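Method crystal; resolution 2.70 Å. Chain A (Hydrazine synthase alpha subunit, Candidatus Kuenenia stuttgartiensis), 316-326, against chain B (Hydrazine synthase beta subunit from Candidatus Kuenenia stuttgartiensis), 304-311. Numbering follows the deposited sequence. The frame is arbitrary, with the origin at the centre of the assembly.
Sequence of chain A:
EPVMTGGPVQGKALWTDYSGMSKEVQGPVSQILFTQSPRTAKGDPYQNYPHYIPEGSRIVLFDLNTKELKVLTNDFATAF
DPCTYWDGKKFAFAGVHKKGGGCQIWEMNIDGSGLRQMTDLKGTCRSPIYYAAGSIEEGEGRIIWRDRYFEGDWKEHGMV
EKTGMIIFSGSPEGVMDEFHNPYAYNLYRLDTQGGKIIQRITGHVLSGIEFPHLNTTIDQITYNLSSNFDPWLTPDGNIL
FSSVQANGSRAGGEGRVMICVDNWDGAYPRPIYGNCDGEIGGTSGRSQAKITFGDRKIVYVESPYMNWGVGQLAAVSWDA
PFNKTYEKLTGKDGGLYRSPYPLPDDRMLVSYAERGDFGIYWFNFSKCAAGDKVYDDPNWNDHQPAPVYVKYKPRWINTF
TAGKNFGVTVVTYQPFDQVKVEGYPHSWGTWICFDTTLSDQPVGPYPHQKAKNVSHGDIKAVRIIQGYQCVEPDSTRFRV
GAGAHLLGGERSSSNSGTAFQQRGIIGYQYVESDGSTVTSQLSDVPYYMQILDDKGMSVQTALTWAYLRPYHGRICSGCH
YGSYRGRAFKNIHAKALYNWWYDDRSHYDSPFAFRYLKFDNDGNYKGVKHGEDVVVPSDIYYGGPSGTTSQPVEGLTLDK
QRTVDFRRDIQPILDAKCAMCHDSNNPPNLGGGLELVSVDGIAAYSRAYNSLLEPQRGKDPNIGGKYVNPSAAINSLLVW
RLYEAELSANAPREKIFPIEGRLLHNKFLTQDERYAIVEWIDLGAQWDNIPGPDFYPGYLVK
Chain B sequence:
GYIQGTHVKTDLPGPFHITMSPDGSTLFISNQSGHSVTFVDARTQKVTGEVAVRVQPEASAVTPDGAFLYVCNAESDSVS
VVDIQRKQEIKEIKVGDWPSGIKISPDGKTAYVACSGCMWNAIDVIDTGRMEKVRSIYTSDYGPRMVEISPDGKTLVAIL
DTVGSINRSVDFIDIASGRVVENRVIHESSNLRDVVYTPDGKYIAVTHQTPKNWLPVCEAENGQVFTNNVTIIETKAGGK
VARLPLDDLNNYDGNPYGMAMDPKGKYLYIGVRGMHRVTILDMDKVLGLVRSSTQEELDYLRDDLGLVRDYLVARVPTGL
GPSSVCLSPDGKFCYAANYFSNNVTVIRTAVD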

ATOM      1  N   VAL A 316     -10.400  18.545   4.524  1.00 51.90           N
ATOM      2  CA  VAL A 316     -10.162  18.766   3.095  1.00 50.51           C
ATOM      3  C   VAL A 316     -11.119  19.836   2.584  1.00 46.86           C
ATOM      4  O   VAL A 316     -12.241  19.937   3.066  1.00 57.83           O
ATOM      5  CB  VAL A 316     -10.343  17.476   2.260  1.00 50.75           C
ATOM      6  CG1 VAL A 316      -9.253  16.465   2.581  1.00 52.89           C
ATOM      7  CG2 VAL A 316     -11.725  16.875   2.486  1.00 47.34           C
ATOM      8  N   SER A 317     -10.685  20.636   1.615  1.00 50.07           N
ATOM      9  CA  SER A 317     -11.532  21.700   1.079  1.00 41.40           C
ATOM     10  C   SER A 317     -12.807  21.143   0.449  1.00 46.00           C
ATOM     11  O   SER A 317     -12.757  20.190  -0.325  1.00 41.46           O
ATOM     12  CB  SER A 317     -10.768  22.534   0.051  1.00 41.31           C
ATOM     13  OG  SER A 317     -11.604  23.522  -0.525  1.00 59.98           O
ATOM     14  N   TRP A 318     -13.947  21.736   0.790  1.00 46.36           N
ATOM     15  CA  TRP A 318     -15.220  21.308   0.221  1.00 53.55           C
ATOM     16  C   TRP A 318     -15.300  21.640  -1.264  1.00 37.59           C
ATOM     17  O   TRP A 318     -15.744  20.820  -2.069  1.00 38.03           O
ATOM     18  CB  TRP A 318     -16.395  21.952   0.960  1.00 46.18           C
ATOM     19  CG  TRP A 318     -17.664  21.942   0.159  1.00 56.53           C
ATOM     20  CD1 TRP A 318     -18.265  23.014  -0.433  1.00 67.54           C
ATOM     21  CD2 TRP A 318     -18.475  20.803  -0.154  1.00 59.36           C
ATOM     22  NE1 TRP A 318     -19.405  22.616  -1.089  1.00 55.82           N
ATOM     23  CE2 TRP A 318     -19.557  21.262  -0.933  1.00 62.60           C
ATOM     24  CE3 TRP A 318     -18.396  19.440   0.151  1.00 49.25           C
ATOM     25  CZ2 TRP A 318     -20.550  20.409  -1.410  1.00 52.99           C
ATOM     26  CZ3 TRP A 318     -19.384  18.595  -0.325  1.00 52.91           C
ATOM     27  CH2 TRP A 318     -20.446  19.082  -1.095  1.00 59.19           C
ATOM     28  N   ASP A 319     -14.869  22.846  -1.617  1.00 31.79           N
ATOM     29  CA  ASP A 319     -14.883  23.288  -3.006  1.00 51.96           C
ATOM     30  C   ASP A 319     -13.941  22.442  -3.855  1.00 52.84           C
ATOM     31  O   ASP A 319     -14.242  22.127  -5.006  1.00 52.44           O
ATOM     32  CB  ASP A 319     -14.502  24.768  -3.104  1.00 44.62           C
ATOM     33  CG  ASP A 319     -15.458  25.669  -2.347  1.00 44.89           C
ATOM     34  OD1 ASP A 319     -16.620  25.262  -2.135  1.00 47.78           O
ATOM     35  OD2 ASP A 319     -15.051  26.788  -1.969  1.00 50.11           O
ATOM     36  N   ALA A 320     -12.801  22.074  -3.278  1.00 50.07           N
ATOM     37  CA  ALA A 320     -11.824  21.243  -3.971  1.00 55.05           C
ATOM     38  C   ALA A 320     -11.315  20.124  -3.068  1.00 45.91           C
ATOM     39  O   ALA A 320     -10.283  20.270  -2.414  1.00 58.83           O
ATOM     40  CB  ALA A 320     -10.664  22.092  -4.468  1.00 48.77           C
ATOM     41  N   PRO A 321     -12.043  18.997  -3.030  1.00 54.43           N
ATOM     42  CA  PRO A 321     -11.677  17.851  -2.192  1.00 52.73           C
ATOM     43  C   PRO A 321     -10.600  16.984  -2.829  1.00 45.67           C
ATOM     44  O   PRO A 321     -10.897  15.909  -3.350  1.00 47.27           O
ATOM     45  CB  PRO A 321     -12.995  17.069  -2.060  1.00 55.78           C
ATOM     46  CG  PRO A 321     -14.022  17.822  -2.889  1.00 44.48           C
ATOM     47  CD  PRO A 321     -13.271  18.737  -3.795  1.00 55.79           C
ATOM     48  N   PHE A 322      -9.358  17.453  -2.784  1.00 41.65           N
ATOM     49  CA  PHE A 322      -8.243  16.707  -3.349  1.00 55.46           C
ATOM     50  C   PHE A 322      -7.090  16.635  -2.351  1.00 42.49           C
ATOM     51  O   PHE A 322      -7.175  17.192  -1.256  1.00 47.95           O
ATOM     52  CB  PHE A 322      -7.787  17.346  -4.661  1.00 44.09           C
ATOM     53  CG  PHE A 322      -8.903  17.567  -5.644  1.00 51.41           C
ATOM     54  CD1 PHE A 322      -9.294  16.558  -6.509  1.00 59.23           C
ATOM     55  CD2 PHE A 322      -9.567  18.781  -5.697  1.00 62.05           C
ATOM     56  CE1 PHE A 322     -10.324  16.758  -7.411  1.00 53.55           C
ATOM     57  CE2 PHE A 322     -10.599  18.987  -6.595  1.00 49.66           C
ATOM     58  CZ  PHE A 322     -10.976  17.974  -7.455  1.00 43.69           C
ATOM     59  N   ASN A 323      -6.016  15.950  -2.732  1.00 47.60           N
ATOM     60  CA  ASN A 323      -4.871  15.761  -1.846  1.00 52.51           C
ATOM     61  C   ASN A 323      -4.189  17.072  -1.475  1.00 39.66           C
ATOM     62  O   ASN A 323      -3.683  17.222  -0.363  1.00 56.85           O
ATOM     63  CB  ASN A 323      -3.852  14.816  -2.487  1.00 31.58           C
ATOM     64  CG  ASN A 323      -4.331  13.380  -2.526  1.00 37.51           C
ATOM     65  OD1 ASN A 323      -5.099  12.945  -1.666  1.00 39.21           O
ATOM     66  ND2 ASN A 323      -3.877  12.631  -3.524  1.00 40.66           N
ATOM     67  N   LYS A 324      -4.181  18.016  -2.409  1.00 48.01           N
ATOM     68  CA  LYS A 324      -3.506  19.293  -2.206  1.00 37.10           C
ATOM     69  C   LYS A 324      -4.117  20.091  -1.057  1.00 28.46           C
ATOM     70  O   LYS A 324      -3.433  20.884  -0.412  1.00 47.92           O
ATOM     71  CB  LYS A 324      -3.537  20.119  -3.498  1.00 34.11           C
ATOM     72  CG  LYS A 324      -4.935  20.403  -4.029  1.00 52.57           C
ATOM     73  CD  LYS A 324      -4.889  21.082  -5.391  1.00 45.44           C
ATOM     74  CE  LYS A 324      -4.311  20.161  -6.453  1.00 49.27           C
ATOM     75  NZ  LYS A 324      -4.313  20.798  -7.799  1.00 47.07           N
ATOM     76  N   THR A 325      -5.406  19.880  -0.808  1.00 46.02           N
ATOM     77  CA  THR A 325      -6.101  20.591   0.261  1.00 42.47           C
ATOM     78  C   THR A 325      -6.218  19.786   1.557  1.00 43.02           C
ATOM     79  O   THR A 325      -6.799  20.266   2.531  1.00 50.17           O
ATOM     80  CB  THR A 325      -7.518  21.006  -0.176  1.00 43.74           C
ATOM     81  OG1 THR A 325      -8.352  19.846  -0.286  1.00 46.97           O
ATOM     82  CG2 THR A 325      -7.474  21.735  -1.512  1.00 35.03           C
ATOM     83  N   TYR A 326      -5.677  18.571   1.575  1.00 48.38           N
ATOM     84  CA  TYR A 326      -5.765  17.736   2.772  1.00 56.73           C
ATOM     85  C   TYR A 326      -4.946  18.320   3.917  1.00 56.64           C
ATOM     86  O   TYR A 326      -3.804  18.738   3.732  1.00 43.01           O
ATOM     87  CB  TYR A 326      -5.302  16.302   2.490  1.00 56.50           C
ATOM     88  CG  TYR A 326      -5.290  15.414   3.724  1.00 55.58           C
ATOM     89  CD1 TYR A 326      -6.448  14.787   4.167  1.00 44.41           C
ATOM     90  CD2 TYR A 326      -4.118  15.203   4.446  1.00 54.16           C
ATOM     91  CE1 TYR A 326      -6.443  13.979   5.293  1.00 45.73           C
ATOM     92  CE2 TYR A 326      -4.104  14.398   5.573  1.00 49.77           C
ATOM     93  CZ  TYR A 326      -5.269  13.787   5.991  1.00 46.41           C
ATOM     94  OH  TYR A 326      -5.259  12.985   7.109  1.00 43.97           O
TER
ATOM     95  N   ASP B 304      -9.600  19.341 -15.406  1.00 56.51           N
ATOM     96  CA  ASP B 304      -9.157  19.106 -14.039  1.00 29.60           C
ATOM     97  C   ASP B 304      -9.814  20.159 -13.157  1.00 34.13           C
ATOM     98  O   ASP B 304      -9.617  21.357 -13.353  1.00 48.87           O
ATOM     99  CB  ASP B 304      -7.629  19.178 -13.943  1.00 53.77           C
ATOM    100  CG  ASP B 304      -7.096  18.703 -12.599  1.00 49.55           C
ATOM    101  OD1 ASP B 304      -7.865  18.651 -11.616  1.00 51.43           O
ATOM    102  OD2 ASP B 304      -5.891  18.383 -12.526  1.00 49.07           O
ATOM    103  N   LEU B 305     -10.590  19.706 -12.178  1.00 29.37           N
ATOM    104  CA  LEU B 305     -11.385  20.621 -11.368  1.00 40.04           C
ATOM    105  C   LEU B 305     -10.678  20.991 -10.069  1.00 39.07           C
ATOM    106  O   LEU B 305     -11.214  21.740  -9.251  1.00 46.30           O
ATOM    107  CB  LEU B 305     -12.762  20.014 -11.084  1.00 42.56           C
ATOM    108  CG  LEU B 305     -13.688  20.003 -12.307  1.00 51.51           C
ATOM    109  CD1 LEU B 305     -15.067  19.458 -11.967  1.00 43.86           C
ATOM    110  CD2 LEU B 305     -13.796  21.394 -12.920  1.00 27.91           C
ATOM    111  N   GLY B 306      -9.481  20.448  -9.878  1.00 53.75           N
ATOM    112  CA  GLY B 306      -8.632  20.838  -8.768  1.00 38.02           C
ATOM    113  C   GLY B 306      -7.448  21.689  -9.189  1.00 33.36           C
ATOM    114  O   GLY B 306      -6.661  22.124  -8.349  1.00 50.45           O
ATOM    115  N   LEU B 307      -7.321  21.932 -10.491  1.00 47.43           N
ATOM    116  CA  LEU B 307      -6.123  22.565 -11.041  1.00 37.80           C
ATOM    117  C   LEU B 307      -6.003  24.046 -10.682  1.00 54.59           C
ATOM    118  O   LEU B 307      -4.901  24.539 -10.435  1.00 59.90           O
ATOM    119  CB  LEU B 307      -6.088  22.400 -12.563  1.00 32.73           C
ATOM    120  CG  LEU B 307      -4.883  23.006 -13.287  1.00 44.67           C
ATOM    121  CD1 LEU B 307      -3.586  22.397 -12.776  1.00 51.85           C
ATOM    122  CD2 LEU B 307      -5.007  22.818 -14.793  1.00 34.33           C
ATOM    123  N   VAL B 308      -7.136  24.744 -10.655  1.00 56.25           N
ATOM    124  CA  VAL B 308      -7.168  26.178 -10.368  1.00 57.96           C
ATOM    125  C   VAL B 308      -6.380  26.557  -9.119  1.00 52.93           C
ATOM    126  O   VAL B 308      -5.645  27.547  -9.114  1.00 55.77           O
ATOM    127  CB  VAL B 308      -8.614  26.680 -10.196  1.00 53.76           C
ATOM    128  CG1 VAL B 308      -9.280  26.820 -11.530  1.00 58.54           C
ATOM    129  CG2 VAL B 308      -9.408  25.726  -9.326  1.00 45.17           C
ATOM    130  N   ARG B 309      -6.515  25.739  -8.078  1.00 34.35           N
ATOM    131  CA  ARG B 309      -5.895  26.002  -6.786  1.00 59.50           C
ATOM    132  C   ARG B 309      -4.381  26.134  -6.883  1.00 50.30           C
ATOM    133  O   ARG B 309      -3.743  26.692  -5.990  1.00 46.35           O
ATOM    134  CB  ARG B 309      -6.261  24.898  -5.792  1.00 42.55           C
ATOM    135  CG  ARG B 309      -7.726  24.897  -5.397  1.00 55.53           C
ATOM    136  CD  ARG B 309      -8.147  26.268  -4.892  1.00 45.93           C
ATOM    137  NE  ARG B 309      -9.535  26.292  -4.441  1.00 43.94           N
ATOM    138  CZ  ARG B 309      -9.917  26.058  -3.190  1.00 55.36           C
ATOM    139  NH1 ARG B 309      -9.013  25.778  -2.260  1.00 62.10           N
ATOM    140  NH2 ARG B 309     -11.202  26.101  -2.868  1.00 59.72           N
ATOM    141  N   ASP B 310      -3.803  25.623  -7.965  1.00 42.52           N
ATOM    142  CA  ASP B 310      -2.380  25.814  -8.195  1.00 49.95           C
ATOM    143  C   ASP B 310      -2.085  27.279  -8.508  1.00 61.49           C
ATOM    144  O   ASP B 310      -1.245  27.897  -7.855  1.00 56.56           O
ATOM    145  CB  ASP B 310      -1.885  24.911  -9.329  1.00 54.59           C
ATOM    146  CG  ASP B 310      -1.952  23.436  -8.973  1.00 59.44           C
ATOM    147  OD1 ASP B 310      -2.177  23.120  -7.785  1.00 45.15           O
ATOM    148  OD2 ASP B 310      -1.769  22.593  -9.877  1.00 56.18           O
ATOM    149  N   TYR B 311      -2.775  27.835  -9.503  1.00 53.84           N
ATOM    150  CA  TYR B 311      -2.543  29.230  -9.880  1.00 40.40           C
ATOM    151  C   TYR B 311      -3.522  30.258  -9.299  1.00 43.65           C
ATOM    152  O   TYR B 311      -3.420  31.439  -9.626  1.00 41.27           O
ATOM    153  CB  TYR B 311      -2.511  29.383 -11.407  1.00 44.64           C
ATOM    154  CG  TYR B 311      -3.592  28.662 -12.179  1.00 55.33           C
ATOM    155  CD1 TYR B 311      -4.867  29.201 -12.303  1.00 57.31           C
ATOM    156  CD2 TYR B 311      -3.323  27.462 -12.823  1.00 48.23           C
ATOM    157  CE1 TYR B 311      -5.851  28.548 -13.024  1.00 59.09           C
ATOM    158  CE2 TYR B 311      -4.299  26.803 -13.546  1.00 55.63           C
ATOM    159  CZ  TYR B 311      -5.561  27.350 -13.644  1.00 48.56           C
ATOM    160  OH  TYR B 311      -6.532  26.693 -14.364  1.00 59.93           O
TER

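The polar centre of this contact is one ammonium group. A:Lys324 reaches across with a chi sequence of p, t, p, t, and its NZ donates to two acceptors on the beta subunit: the backbone oxygen B:Gly306 O at 2.8 Å and the carboxylate oxygen B:Asp310 OD1 at 3.2 Å. The second bond is also a salt bridge, so the lysine's charge is answered by a carboxylate while a backbone carbonyl takes the shorter bond. The two acceptors come together because the chain turns between them: B:Asp310 N donates to B:Leu307 O at 2.9 Å, in a segment that forms a weakly bonded helix. The CA-to-CB bond of B:Asp310 points sideways, yet the end of its side chain comes nearer to the alpha subunit.

B:Gly306 is satisfied at both backbone polar atoms. Its O accepts from A:Lys324 NZ, and B:Gly306 N donates to B:Asp304 OD1 at 3.0 Å, a bond from its own chain that holds the loop just before the turn. The absence of a side chain matters here too. A:Phe322 CE2 lies 3.5 Å from B:Gly306 CA, and a CB built on this glycine would point toward the alpha subunit and stand 2.9 Å from A:Phe322 CD2, a clash. Glycine thus lets the phenyl ring pack closely against the backbone, beside the lysine's bond to the same residue.

B:Arg309 has the most surface covered in the contact, but it makes no hydrogen bond across it. B:Arg309 NH2 is 3.5 Å from A:Ser317 OG and 3.6 Å from A:Asp319 CB, and A:Asp319 OD2 lies 4.0 Å from that NH2, near enough for the opposite charges to favour each other but beyond a salt bridge. These groups are not left wanting: B:Arg309 NE and NH2, like both carboxylate oxygens of A:Asp319, are hydrogen-bonded elsewhere in the structure. What the arginine gives this interface is largely packing. A:Ala320 CB sits over one face of the guanidinium, with its closest approach to the residue at B:Arg309 CG, 4.2 Å away, and the aliphatic part of the lysine adds a contact between A:Lys324 CD and B:Arg309 CB at 4.1 Å.

Within the alpha-subunit stretch, the loop ties up several of its own polar atoms. A:Ser317 N donates to A:Thr325 OG1 at 3.1 Å, joining the end of the strand to the far part of the loop, and A:Ser317 OG receives a weak bond from A:Ala320 N at 3.3 Å. A:Thr325 OG1 also has A:Ala320 O at 2.9 Å and A:Phe322 O at 3.1 Å within reach for its single proton. A:Phe322 O is in any case engaged by A:Thr325 N at 3.2 Å. The rule to read here is economical: let each stretch engage some of its own backbone, the alpha-subunit loop more than the beta, then spend one charged side chain on a carbonyl and a carboxylate together.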